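Local coordinates for protein 2-c-methyl-d-erythritol 2,4-cyclodiphosphate synthase (Plasmodium falciparum, PDB 4C81) that catalyses, as a zinc-dependent trimer, the conversion of a CDP-linked methylerythritol phosphate into its 2,4-cyclodiphosphate, a step of the non-mevalonate route to isoprenoids, at residues I82-F86 / F101-A105; N6-Q12 / A175-P181; T45-V49 / N136-N140. The protein carries 1 engineered substitution. All coordinates share one frame; numbering follows the deposited sequence. Where two conformers were deposited one is given.

Interaction 1. Residues I82-F86 / F101-A105; sequences IGTLF and FLRYA. With CDP (cytidine-5'-diphosphate), chain D.
Ile-82 and Phe-101 mark the closest approach of the short helix 82-85 to helix 97-111, their CA atoms 7.3 Å apart, too wide for the backbones to pair, so side chains fill the gap. The contact is made by apolar and aromatic side chains, with no hydrogen bond between the segments. Ile-82 sets its CG2 methyl over the middle of the Phe-101 ring, 3.5 Å from the ring centroid and 9° off the normal, a nearly ideal CH-pi contact. The methyl stands anti to the backbone N, and the other branch folds back so that Ile-82 CD1 lies 3.5 Å from Phe-101 CD1; a beta-branched residue can thus meet the ring with two methyls at once. Phe-86, the first residue to leave the helical path, brings its ring beside that of Phe-101, Phe-86 CD2 3.5 Å from Phe-101 CE1, with the planes inclined at 33°. The same ring directs its CZ edge at the centre of the Tyr-104 face, in a T-shaped pair with centroids 5.5 Å apart and planes at 86°. Leu-85 CD1 completes the contact, 3.6 Å from Tyr-104 CE2. The opposite surface of the short helix serves the ligand: Gly-83, with no side chain to intrude, lets its CA approach O3' of the CDP ribose to 3.4 Å. Thr-84 OG1 is hydrogen-bonded to Asp-81 and to Arg-134 of the second subunit. An aromatic cluster of Phe-86, Phe-101 and Tyr-104 thus backs one wall of the CDP pocket, which is built between two subunits of the trimer.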
ATOM      1  N   ILE A  82     -12.772 -10.009   7.724  1.00 38.39           N
ATOM      2  CA  ILE A  82     -13.175 -10.377   9.092  1.00 36.94           C
ATOM      3  C   ILE A  82     -14.489  -9.723   9.521  1.00 39.21           C
ATOM      4  O   ILE A  82     -15.339 -10.379  10.126  1.00 37.22           O
ATOM      5  CB  ILE A  82     -12.070 -10.046  10.124  1.00 36.50           C
ATOM      6  CG1 ILE A  82     -10.908 -11.033   9.991  1.00 45.35           C
ATOM      7  CG2 ILE A  82     -12.621 -10.088  11.549  1.00 47.54           C
ATOM      8  CD1 ILE A  82     -11.276 -12.485  10.288  1.00 33.91           C
ATOM      9  N   GLY A  83     -14.659  -8.446   9.190  1.00 34.79           N
ATOM     10  CA  GLY A  83     -15.905  -7.737   9.483  1.00 32.55           C
ATOM     11  C   GLY A  83     -17.130  -8.372   8.844  1.00 34.50           C
ATOM     12  O   GLY A  83     -18.211  -8.366   9.429  1.00 39.07           O
ATOM     13  N   THR A  84     -16.957  -8.924   7.642  1.00 32.15           N
ATOM     14  CA  THR A  84     -18.051  -9.571   6.915  1.00 23.09           C
ATOM     15  C   THR A  84     -18.266 -11.000   7.400  1.00 30.31           C
ATOM     16  O   THR A  84     -19.405 -11.430   7.583  1.00 32.44           O
ATOM     17  CB  THR A  84     -17.778  -9.611   5.396  1.00 33.61           C
ATOM     18  OG1 THR A  84     -17.501  -8.290   4.916  1.00 29.30           O
ATOM     19  CG2 THR A  84     -18.979 -10.173   4.645  1.00 30.90           C
ATOM     20  N   LEU A  85     -17.171 -11.734   7.586  1.00 32.66           N
ATOM     21  CA  LEU A  85     -17.236 -13.123   8.053  1.00 41.91           C
ATOM     22  C   LEU A  85     -17.793 -13.231   9.471  1.00 45.21           C
ATOM     23  O   LEU A  85     -18.603 -14.113   9.755  1.00 39.52           O
ATOM     24  CB  LEU A  85     -15.852 -13.784   8.006  1.00 35.11           C
ATOM     25  CG  LEU A  85     -15.307 -14.182   6.633  1.00 43.22           C
ATOM     26  CD1 LEU A  85     -13.856 -14.624   6.749  1.00 37.57           C
ATOM     27  CD2 LEU A  85     -16.154 -15.282   6.009  1.00 33.37           C
ATOM     28  N   PHE A  86     -17.353 -12.333  10.350  1.00 43.36           N
ATOM     29  CA  PHE A  86     -17.716 -12.381  11.766  1.00 55.21           C
ATOM     30  C   PHE A  86     -18.272 -11.031  12.234  1.00 39.61           C
ATOM     31  O   PHE A  86     -17.586 -10.281  12.935  1.00 49.34           O
ATOM     32  CB  PHE A  86     -16.496 -12.785  12.605  1.00 53.55           C
ATOM     33  CG  PHE A  86     -15.729 -13.950  12.038  1.00 57.81           C
ATOM     34  CD1 PHE A  86     -16.155 -15.253  12.257  1.00 80.78           C
ATOM     35  CD2 PHE A  86     -14.587 -13.740  11.276  1.00 44.35           C
ATOM     36  CE1 PHE A  86     -15.449 -16.330  11.731  1.00 86.06           C
ATOM     37  CE2 PHE A  86     -13.876 -14.811  10.748  1.00 71.37           C
ATOM     38  CZ  PHE A  86     -14.308 -16.107  10.975  1.00 46.80           C
ATOM     39  N   PHE A 101      -9.225 -14.996  14.913  1.00 26.89           N
ATOM     40  CA  PHE A 101      -9.124 -14.609  13.500  1.00 25.25           C
ATOM     41  C   PHE A 101      -7.805 -15.033  12.858  1.00 20.63           C
ATOM     42  O   PHE A 101      -7.782 -15.410  11.686  1.00 22.74           O
ATOM     43  CB  PHE A 101      -9.298 -13.094  13.324  1.00 23.47           C
ATOM     44  CG  PHE A 101     -10.607 -12.553  13.845  1.00 35.15           C
ATOM     45  CD1 PHE A 101     -11.793 -13.269  13.706  1.00 43.92           C
ATOM     46  CD2 PHE A 101     -10.648 -11.315  14.474  1.00 55.66           C
ATOM     47  CE1 PHE A 101     -12.993 -12.760  14.188  1.00 69.54           C
ATOM     48  CE2 PHE A 101     -11.844 -10.799  14.954  1.00 52.62           C
ATOM     49  CZ  PHE A 101     -13.017 -11.524  14.813  1.00 44.70           C
ATOM     50  N   LEU A 102      -6.711 -14.953  13.608  1.00 22.83           N
ATOM     51  CA  LEU A 102      -5.403 -15.366  13.102  1.00 21.56           C
ATOM     52  C   LEU A 102      -5.334 -16.879  12.880  1.00 33.29           C
ATOM     53  O   LEU A 102      -4.707 -17.333  11.920  1.00 31.18           O
ATOM     54  CB  LEU A 102      -4.270 -14.918  14.035  1.00 31.82           C
ATOM     55  CG  LEU A 102      -3.697 -13.511  13.828  1.00 31.84           C
ATOM     56  CD1 LEU A 102      -2.979 -13.404  12.487  1.00 28.86           C
ATOM     57  CD2 LEU A 102      -4.767 -12.444  13.944  1.00 81.51           C
ATOM     58  N   ARG A 103      -5.967 -17.656  13.759  1.00 33.00           N
ATOM     59  CA  ARG A 103      -6.005 -19.112  13.578  1.00 29.47           C
ATOM     60  C   ARG A 103      -6.896 -19.494  12.396  1.00 28.45           C
ATOM     61  O   ARG A 103      -6.579 -20.430  11.667  1.00 30.23           O
ATOM     62  CB  ARG A 103      -6.421 -19.851  14.862  1.00 37.95           C
ATOM     63  CG  ARG A 103      -7.895 -19.761  15.257  1.00 39.26           C
ATOM     64  CD  ARG A 103      -8.322 -20.986  16.064  1.00 73.79           C
ATOM     65  NE  ARG A 103      -7.446 -21.226  17.213  1.00 52.75           N
ATOM     66  CZ  ARG A 103      -7.568 -20.646  18.408  1.00 38.67           C
ATOM     67  NH1 ARG A 103      -8.540 -19.771  18.654  1.00 53.05           N
ATOM     68  NH2 ARG A 103      -6.705 -20.947  19.373  1.00 62.47           N
ATOM     69  N   TYR A 104      -7.994 -18.763  12.203  1.00 23.57           N
ATOM     70  CA  TYR A 104      -8.849 -18.961  11.030  1.00 22.11           C
ATOM     71  C   TYR A 104      -8.039 -18.728   9.757  1.00 27.87           C
ATOM     72  O   TYR A 104      -8.062 -19.548   8.838  1.00 22.96           O
ATOM     73  CB  TYR A 104     -10.067 -18.027  11.050  1.00 30.50           C
ATOM     74  CG  TYR A 104     -10.858 -18.038   9.754  1.00 30.39           C
ATOM     75  CD1 TYR A 104     -11.756 -19.067   9.470  1.00 25.24           C
ATOM     76  CD2 TYR A 104     -10.691 -17.034   8.799  1.00 30.57           C
ATOM     77  CE1 TYR A 104     -12.474 -19.091   8.281  1.00 33.32           C
ATOM     78  CE2 TYR A 104     -11.405 -17.051   7.605  1.00 32.65           C
ATOM     79  CZ  TYR A 104     -12.294 -18.081   7.351  1.00 28.11           C
ATOM     80  OH  TYR A 104     -13.003 -18.107   6.174  1.00 35.52           O
ATOM     81  N   ALA A 105      -7.316 -17.611   9.722  1.00 28.22           N
ATOM     82  CA  ALA A 105      -6.513 -17.250   8.555  1.00 22.65           C
ATOM     83  C   ALA A 105      -5.427 -18.284   8.260  1.00 23.29           C
ATOM     84  O   ALA A 105      -5.217 -18.651   7.104  1.00 26.00           O
ATOM     85  CB  ALA A 105      -5.892 -15.865   8.745  1.00 24.73           C
TER
HETATM   86  O3B CDP D1242     -13.673  -0.995  13.631  0.60 63.79           O
HETATM   87  PB  CDP D1242     -13.381  -2.175  12.558  0.60 55.94           P
HETATM   88  O1B CDP D1242     -11.830  -2.504  12.735  0.60 30.76           O
HETATM   89  O2B CDP D1242     -14.213  -3.383  12.791  0.60 35.89           O
HETATM   90  O3A CDP D1242     -13.506  -1.558  11.071  0.60 39.92           O
HETATM   91  PA  CDP D1242     -14.700  -0.586  10.585  0.60 28.07           P
HETATM   92  O1A CDP D1242     -15.521  -0.112  11.721  0.60 29.29           O
HETATM   93  O2A CDP D1242     -14.099   0.403   9.667  0.60 52.70           O
HETATM   94  O5' CDP D1242     -15.602  -1.572   9.692  0.60 36.57           O
HETATM   95  C5' CDP D1242     -15.863  -2.927  10.079  0.60 34.78           C
HETATM   96  C4' CDP D1242     -16.357  -3.734   8.877  0.60 50.81           C
HETATM   97  O4' CDP D1242     -17.402  -2.961   8.235  0.60 36.90           O
HETATM   98  C3' CDP D1242     -15.268  -3.869   7.815  0.60 37.36           C
HETATM   99  O3' CDP D1242     -14.444  -5.010   8.080  0.60 45.65           O
HETATM  100  C2' CDP D1242     -16.103  -4.082   6.558  0.60 22.88           C
HETATM  101  O2' CDP D1242     -16.518  -5.448   6.462  0.60 34.73           O
HETATM  102  C1' CDP D1242     -17.337  -3.197   6.797  0.60 28.94           C
HETATM  103  N1  CDP D1242     -17.189  -1.936   6.009  0.60 30.87           N
HETATM  104  C2  CDP D1242     -17.363  -1.977   4.614  0.60 23.96           C
HETATM  105  O2  CDP D1242     -17.632  -3.035   4.046  0.60 20.13           O
HETATM  106  N3  CDP D1242     -17.228  -0.804   3.869  0.60 12.03           N
HETATM  107  C4  CDP D1242     -16.918   0.410   4.477  0.60 14.71           C
HETATM  108  N4  CDP D1242     -16.800   1.498   3.721  0.60 12.09           N
HETATM  109  C5  CDP D1242     -16.748   0.464   5.856  0.60 41.32           C
HETATM  110  C6  CDP D1242     -16.880  -0.697   6.619  0.60 53.38           C

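Interaction 2. Residues N6-Q12 / A175-P181; sequences NGIRIGQ and ANILLIP
Two neighbouring antiparallel strands of the main mixed sheet meet where Arg-9 to Gln-12 pair with Leu-179 to Asn-176, beside the places where subunits of the trimer touch. Arg-9 and Leu-179 form a hydrogen-bonded pair, with Arg-9 N to Leu-179 O at 3.0 Å and Leu-179 N to Arg-9 O at 2.8 Å. Gly-11 and Ile-177 repeat the pattern, Gly-11 N reaching Ile-177 O at 3.0 Å, while Ile-10 faces Leu-178 and Gln-12 faces Asn-176 as non-hydrogen-bonded pairs. A glycine fits well at Gly-11, since a side chain would sit tight against Ile-177 CG2, itself 3.9 Å from Gly-11 CA. On that side of the sheet Ile-177 and Leu-179 also pack against helix 64-77. Before the strand begins, Ile-8, in the conformer given, touches Ile-180, CD1 of Ile-8 lying 3.5 Å from CD1 of Ile-180 with the side chains side by side. Pro-181 CB rests 3.3 Å from Asn-6 O, so the end of the pairing is apolar ring against backbone. At the other end the extended Gln-12 runs alongside Asn-176, and a weak bond joins Gln-12 NE2 to Asn-176 OD1 at 3.3 Å, with the amide planes 72° apart. Each amide has a further partner across an interface: Gln-12 OE1 accepts from Asn-176 of the second subunit, and Asn-176 ND2 donates to Gln-12 of the third. The buried amides therefore link into bonds that pass from subunit to subunit, while Ile-8, Ile-10 and Leu-178 supply apolar contacts between chains, so the pairing serves both sheet and trimer.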
ATOM      1  N   ASN A   6      -5.042 -20.740  -8.931  1.00 28.37           N
ATOM      2  CA  ASN A   6      -4.219 -21.417  -7.930  1.00 28.68           C
ATOM      3  C   ASN A   6      -2.746 -21.010  -8.021  1.00 29.70           C
ATOM      4  O   ASN A   6      -1.863 -21.759  -7.596  1.00 34.25           O
ATOM      5  CB  ASN A   6      -4.360 -22.941  -8.078  1.00 30.44           C
ATOM      6  CG  ASN A   6      -5.673 -23.475  -7.512  1.00 72.02           C
ATOM      7  OD1 ASN A   6      -6.595 -22.719  -7.203  1.00 51.70           O
ATOM      8  ND2 ASN A   6      -5.756 -24.793  -7.376  1.00140.96           N
ATOM      9  N   GLY A   7      -2.484 -19.821  -8.561  1.00 26.86           N
ATOM     10  CA  GLY A   7      -1.121 -19.305  -8.675  1.00 25.02           C
ATOM     11  C   GLY A   7      -0.757 -18.406  -7.509  1.00 19.45           C
ATOM     12  O   GLY A   7      -1.506 -18.304  -6.535  1.00 21.53           O
ATOM     13  N   ILE A   8       0.396 -17.749  -7.616  1.00 24.55           N
ATOM     14  CA  ILE A   8       0.859 -16.840  -6.572  0.50 17.43           C
ATOM     15  C   ILE A   8      -0.173 -15.729  -6.350  1.00 19.92           C
ATOM     16  O   ILE A   8      -0.751 -15.207  -7.306  1.00 18.17           O
ATOM     17  CB  ILE A   8       2.258 -16.252  -6.909  0.50 14.93           C
ATOM     18  CG1 ILE A   8       2.819 -15.471  -5.716  0.50 18.88           C
ATOM     19  CG2 ILE A   8       2.199 -15.373  -8.154  0.50 27.84           C
ATOM     20  CD1 ILE A   8       4.265 -15.058  -5.894  0.50 23.80           C
ATOM     21  N   ARG A   9      -0.403 -15.390  -5.083  1.00 18.12           N
ATOM     22  CA  ARG A   9      -1.411 -14.395  -4.702  1.00 14.80           C
ATOM     23  C   ARG A   9      -0.810 -13.293  -3.839  1.00 14.74           C
ATOM     24  O   ARG A   9      -0.015 -13.561  -2.936  1.00 16.71           O
ATOM     25  CB  ARG A   9      -2.562 -15.062  -3.947  1.00 21.20           C
ATOM     26  CG  ARG A   9      -3.546 -15.791  -4.856  1.00 22.60           C
ATOM     27  CD  ARG A   9      -4.500 -16.672  -4.074  1.00 24.88           C
ATOM     28  NE  ARG A   9      -5.509 -17.281  -4.945  1.00 26.67           N
ATOM     29  CZ  ARG A   9      -6.647 -16.703  -5.331  1.00 26.41           C
ATOM     30  NH1 ARG A   9      -6.974 -15.474  -4.932  1.00 22.83           N
ATOM     31  NH2 ARG A   9      -7.480 -17.366  -6.128  1.00 28.83           N
ATOM     32  N   ILE A  10      -1.205 -12.059  -4.144  1.00 15.59           N
ATOM     33  CA  ILE A  10      -0.835 -10.873  -3.373  1.00 15.04           C
ATOM     34  C   ILE A  10      -2.009 -10.442  -2.499  1.00 16.28           C
ATOM     35  O   ILE A  10      -3.170 -10.497  -2.916  1.00 14.81           O
ATOM     36  CB  ILE A  10      -0.419  -9.693  -4.304  1.00 14.37           C
ATOM     37  CG1 ILE A  10       0.118  -8.503  -3.497  1.00 16.06           C
ATOM     38  CG2 ILE A  10      -1.586  -9.242  -5.169  1.00 16.12           C
ATOM     39  CD1 ILE A  10       0.759  -7.437  -4.356  1.00 17.89           C
ATOM     40  N   GLY A  11      -1.691 -10.007  -1.283  1.00 14.32           N
ATOM     41  CA  GLY A  11      -2.678  -9.440  -0.385  1.00 16.36           C
ATOM     42  C   GLY A  11      -2.156  -8.198   0.308  1.00 14.83           C
ATOM     43  O   GLY A  11      -0.970  -8.101   0.616  1.00 13.89           O
ATOM     44  N   GLN A  12      -3.052  -7.241   0.531  1.00 16.38           N
ATOM     45  CA  GLN A  12      -2.754  -6.065   1.335  1.00 13.54           C
ATOM     46  C   GLN A  12      -3.866  -5.857   2.348  1.00 12.39           C
ATOM     47  O   GLN A  12      -5.033  -5.788   1.985  1.00 14.81           O
ATOM     48  CB  GLN A  12      -2.632  -4.819   0.471  1.00 16.51           C
ATOM     49  CG  GLN A  12      -2.225  -3.588   1.262  1.00 15.79           C
ATOM     50  CD  GLN A  12      -2.166  -2.354   0.417  1.00 24.33           C
ATOM     51  OE1 GLN A  12      -3.198  -1.826   0.002  1.00 21.51           O
ATOM     52  NE2 GLN A  12      -0.954  -1.875   0.153  1.00 26.13           N
ATOM     53  N   ALA A 175      -0.316  -4.184   5.853  1.00 13.21           N
ATOM     54  CA  ALA A 175       0.337  -5.485   5.825  1.00 14.53           C
ATOM     55  C   ALA A 175       0.298  -6.007   4.396  1.00 13.71           C
ATOM     56  O   ALA A 175      -0.764  -6.052   3.793  1.00 16.95           O
ATOM     57  CB  ALA A 175      -0.369  -6.454   6.762  1.00 16.80           C
ATOM     58  N   ASN A 176       1.458  -6.390   3.869  1.00 13.90           N
ATOM     59  CA  ASN A 176       1.587  -6.872   2.502  1.00 14.94           C
ATOM     60  C   ASN A 176       2.124  -8.287   2.522  1.00 17.50           C
ATOM     61  O   ASN A 176       3.125  -8.564   3.181  1.00 18.29           O
ATOM     62  CB  ASN A 176       2.540  -5.982   1.714  1.00 14.00           C
ATOM     63  CG  ASN A 176       2.129  -4.534   1.744  1.00 22.74           C
ATOM     64  OD1 ASN A 176       1.417  -4.067   0.856  1.00 24.32           O
ATOM     65  ND2 ASN A 176       2.548  -3.817   2.784  1.00 25.72           N
ATOM     66  N   ILE A 177       1.466  -9.177   1.788  1.00 14.49           N
ATOM     67  CA  ILE A 177       1.788 -10.600   1.854  1.00 12.80           C
ATOM     68  C   ILE A 177       1.753 -11.260   0.479  1.00 14.40           C
ATOM     69  O   ILE A 177       1.032 -10.815  -0.417  1.00 16.03           O
ATOM     70  CB  ILE A 177       0.809 -11.309   2.816  1.00 14.07           C
ATOM     71  CG1 ILE A 177       1.377 -12.651   3.281  1.00 15.32           C
ATOM     72  CG2 ILE A 177      -0.581 -11.454   2.193  1.00 19.22           C
ATOM     73  CD1 ILE A 177       0.630 -13.225   4.452  1.00 18.38           C
ATOM     74  N   LEU A 178       2.563 -12.305   0.319  1.00 16.39           N
ATOM     75  CA  LEU A 178       2.474 -13.193  -0.832  1.00 13.13           C
ATOM     76  C   LEU A 178       2.107 -14.575  -0.322  1.00 16.35           C
ATOM     77  O   LEU A 178       2.670 -15.044   0.671  1.00 17.07           O
ATOM     78  CB  LEU A 178       3.806 -13.280  -1.569  1.00 19.48           C
ATOM     79  CG  LEU A 178       4.226 -12.058  -2.375  1.00 19.27           C
ATOM     80  CD1 LEU A 178       5.635 -12.274  -2.907  1.00 23.03           C
ATOM     81  CD2 LEU A 178       3.257 -11.753  -3.516  1.00 19.77           C
ATOM     82  N   LEU A 179       1.149 -15.208  -0.988  1.00 18.18           N
ATOM     83  CA  LEU A 179       0.845 -16.610  -0.758  1.00 16.99           C
ATOM     84  C   LEU A 179       1.325 -17.429  -1.951  1.00 17.65           C
ATOM     85  O   LEU A 179       1.030 -17.102  -3.101  1.00 17.07           O
ATOM     86  CB  LEU A 179      -0.652 -16.813  -0.558  1.00 16.52           C
ATOM     87  CG  LEU A 179      -1.300 -15.982   0.553  1.00 16.02           C
ATOM     88  CD1 LEU A 179      -2.778 -16.276   0.625  1.00 19.96           C
ATOM     89  CD2 LEU A 179      -0.640 -16.217   1.913  1.00 19.58           C
ATOM     90  N   ILE A 180       2.063 -18.499  -1.658  1.00 18.51           N
ATOM     91  CA  ILE A 180       2.670 -19.351  -2.677  1.00 21.57           C
ATOM     92  C   ILE A 180       1.970 -20.708  -2.699  1.00 19.69           C
ATOM     93  O   ILE A 180       1.823 -21.337  -1.652  1.00 23.46           O
ATOM     94  CB  ILE A 180       4.170 -19.591  -2.372  1.00 24.55           C
ATOM     95  CG1 ILE A 180       4.889 -18.273  -2.054  1.00 25.16           C
ATOM     96  CG2 ILE A 180       4.847 -20.296  -3.538  1.00 25.51           C
ATOM     97  CD1 ILE A 180       4.791 -17.226  -3.155  1.00 26.60           C
ATOM     98  N   PRO A 181       1.535 -21.169  -3.888  1.00 20.51           N
ATOM     99  CA  PRO A 181       0.881 -22.479  -3.923  1.00 22.50           C
ATOM    100  C   PRO A 181       1.812 -23.605  -3.480  1.00 23.13           C
ATOM    101  O   PRO A 181       3.013 -23.560  -3.756  1.00 29.46           O
ATOM    102  CB  PRO A 181       0.494 -22.647  -5.400  1.00 28.27           C
ATOM    103  CG  PRO A 181       1.371 -21.730  -6.146  1.00 29.97           C
ATOM    104  CD  PRO A 181       1.659 -20.577  -5.232  1.00 27.49           C
TER

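Interaction 3. Residues T45-V49 / N136-N140; sequences TLGGV and NIIKN
Val-49 presses its CG2 methyl against the carboxamide of Asn-136, with Val-49 CG2 3.5 Å from Asn-136 CG. It stands at the end of a type I' turn, Leu-46 to Val-49, which closes the small beta hairpin of strands 43-46 and 49-51 and sets it against helix 130-145. Gly-47 and Gly-48 occupy the two turn corners with positive phi, a conformation glycine adopts easily, and their lack of side chains lets the helix come close: Ile-137 CG2 sits 4.1 Å from Gly-47 CA. Ile-137 CG1 fills the space beside Leu-46 O and meets Val-49 CG2 at 3.9 Å. The direct polar tie is Asn-140 ND2 to Gly-47 O, 2.9 Å and 164° at the hydrogen. It uses a lone pair in the carbonyl plane, and the oxygen lies in turn within the plane of the amide. With chi1 at -72°, Asn-140 CG lies anti to its carbonyl carbon, which carries the amide to the turn. Asp-63 grips the turn as well, accepting from the backbone N of both Gly-47 and Gly-48. A water donates to Gly-48 O and to Asn-136 OD1, and accepts from Asn-140 ND2 at 3.1 Å.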
ATOM      1  N   THR A  45      -2.753  -3.308  22.361  1.00 22.64           N
ATOM      2  CA  THR A  45      -1.943  -4.470  22.018  1.00 22.77           C
ATOM      3  C   THR A  45      -1.523  -4.314  20.563  1.00 24.87           C
ATOM      4  O   THR A  45      -2.343  -3.968  19.713  1.00 24.28           O
ATOM      5  CB  THR A  45      -2.736  -5.780  22.172  1.00 28.68           C
ATOM      6  OG1 THR A  45      -3.281  -5.857  23.495  1.00 37.89           O
ATOM      7  CG2 THR A  45      -1.840  -6.988  21.918  1.00 31.90           C
ATOM      8  N   LEU A  46      -0.246  -4.562  20.288  1.00 23.98           N
ATOM      9  CA  LEU A  46       0.321  -4.360  18.957  1.00 23.96           C
ATOM     10  C   LEU A  46       1.213  -5.552  18.597  1.00 20.11           C
ATOM     11  O   LEU A  46       2.260  -5.769  19.215  1.00 23.17           O
ATOM     12  CB  LEU A  46       1.101  -3.041  18.930  1.00 26.94           C
ATOM     13  CG  LEU A  46       1.402  -2.382  17.584  1.00 35.78           C
ATOM     14  CD1 LEU A  46       0.125  -2.092  16.808  1.00 25.59           C
ATOM     15  CD2 LEU A  46       2.188  -1.100  17.806  1.00 41.20           C
ATOM     16  N   GLY A  47       0.787  -6.329  17.602  1.00 18.45           N
ATOM     17  CA  GLY A  47       1.465  -7.569  17.240  1.00 21.65           C
ATOM     18  C   GLY A  47       1.558  -8.530  18.410  1.00 21.51           C
ATOM     19  O   GLY A  47       2.559  -9.225  18.575  1.00 22.57           O
ATOM     20  N   GLY A  48       0.511  -8.548  19.233  1.00 20.17           N
ATOM     21  CA  GLY A  48       0.475  -9.374  20.439  1.00 27.32           C
ATOM     22  C   GLY A  48       1.248  -8.830  21.632  1.00 36.37           C
ATOM     23  O   GLY A  48       1.290  -9.477  22.676  1.00 30.44           O
ATOM     24  N   VAL A  49       1.854  -7.650  21.491  1.00 24.69           N
ATOM     25  CA  VAL A  49       2.652  -7.047  22.560  1.00 22.42           C
ATOM     26  C   VAL A  49       1.864  -5.927  23.230  1.00 23.30           C
ATOM     27  O   VAL A  49       1.415  -4.995  22.562  1.00 25.80           O
ATOM     28  CB  VAL A  49       3.979  -6.462  22.025  1.00 23.90           C
ATOM     29  CG1 VAL A  49       4.810  -5.879  23.170  1.00 26.17           C
ATOM     30  CG2 VAL A  49       4.775  -7.522  21.269  1.00 24.60           C
ATOM     31  N   ASN A 136       9.863  -9.108  19.550  1.00 27.53           N
ATOM     32  CA  ASN A 136       8.690  -9.703  20.184  1.00 25.21           C
ATOM     33  C   ASN A 136       7.530  -9.855  19.197  1.00 21.85           C
ATOM     34  O   ASN A 136       6.881 -10.898  19.142  1.00 21.26           O
ATOM     35  CB  ASN A 136       8.255  -8.842  21.380  1.00 31.82           C
ATOM     36  CG  ASN A 136       7.375  -9.593  22.372  1.00 42.18           C
ATOM     37  OD1 ASN A 136       6.816 -10.647  22.069  1.00 41.96           O
ATOM     38  ND2 ASN A 136       7.248  -9.039  23.574  1.00 43.26           N
ATOM     39  N   ILE A 137       7.273  -8.807  18.418  1.00 18.96           N
ATOM     40  CA  ILE A 137       6.204  -8.843  17.416  1.00 19.44           C
ATOM     41  C   ILE A 137       6.464  -9.950  16.397  1.00 19.30           C
ATOM     42  O   ILE A 137       5.576 -10.756  16.100  1.00 20.42           O
ATOM     43  CB  ILE A 137       6.062  -7.489  16.686  1.00 21.01           C
ATOM     44  CG1 ILE A 137       5.513  -6.426  17.638  1.00 17.72           C
ATOM     45  CG2 ILE A 137       5.137  -7.622  15.476  1.00 25.97           C
ATOM     46  CD1 ILE A 137       5.567  -5.024  17.072  1.00 19.48           C
ATOM     47  N   ILE A 138       7.691  -9.996  15.885  1.00 22.14           N
ATOM     48  CA  ILE A 138       8.082 -10.997  14.892  1.00 19.29           C
ATOM     49  C   ILE A 138       7.971 -12.419  15.457  1.00 22.12           C
ATOM     50  O   ILE A 138       7.517 -13.333  14.761  1.00 26.07           O
ATOM     51  CB  ILE A 138       9.502 -10.721  14.339  1.00 28.62           C
ATOM     52  CG1 ILE A 138       9.484  -9.460  13.464  1.00 23.86           C
ATOM     53  CG2 ILE A 138      10.013 -11.906  13.539  1.00 31.17           C
ATOM     54  CD1 ILE A 138      10.844  -9.046  12.949  1.00 26.78           C
ATOM     55  N   LYS A 139       8.370 -12.595  16.716  1.00 25.12           N
ATOM     56  CA  LYS A 139       8.232 -13.885  17.398  1.00 26.03           C
ATOM     57  C   LYS A 139       6.763 -14.286  17.518  1.00 22.76           C
ATOM     58  O   LYS A 139       6.406 -15.438  17.262  1.00 28.40           O
ATOM     59  CB  LYS A 139       8.882 -13.836  18.787  1.00 26.17           C
ATOM     60  CG  LYS A 139       8.875 -15.172  19.528  1.00 32.10           C
ATOM     61  CD  LYS A 139       9.621 -15.079  20.848  1.00 82.96           C
ATOM     62  CE  LYS A 139       9.562 -16.392  21.612  1.00 99.59           C
ATOM     63  NZ  LYS A 139      10.290 -16.319  22.909  1.00 96.63           N
ATOM     64  N   ASN A 140       5.920 -13.329  17.900  1.00 22.65           N
ATOM     65  CA  ASN A 140       4.484 -13.562  18.039  1.00 23.22           C
ATOM     66  C   ASN A 140       3.825 -13.928  16.710  1.00 26.49           C
ATOM     67  O   ASN A 140       3.045 -14.873  16.643  1.00 24.93           O
ATOM     68  CB  ASN A 140       3.796 -12.332  18.635  1.00 27.70           C
ATOM     69  CG  ASN A 140       4.105 -12.136  20.109  1.00 27.87           C
ATOM     70  OD1 ASN A 140       4.693 -13.004  20.762  1.00 30.52           O
ATOM     71  ND2 ASN A 140       3.701 -10.987  20.644  1.00 26.52           N
TER
HETATM   72  O   HOH W   1       4.144 -10.566  23.705  1.00 41.48           O

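Interaction 2 is the buried contact, a strand pairing within the main sheet, whereas interaction 1 lies at the surface and interaction 3 is partly buried. Helix 64-77 is common to their surroundings: it carries side chains that touch residues of all three. Chemistry follows place. Backbone hydrogen bonds dominate 6-12/175-181, aromatic and aliphatic contacts make up 82-86/101-105, and a single hydrogen bond from a side-chain amide, with a bridging water, joins 45-49 to 136-140. Subunit contacts are extensive around interaction 2, limited to Thr-84 in interaction 1, and absent from interaction 3. The centres of interactions 1 and 2 are about 17 Å apart, and interactions 1 and 3 both nest inside the chain loop that interaction 2 closes.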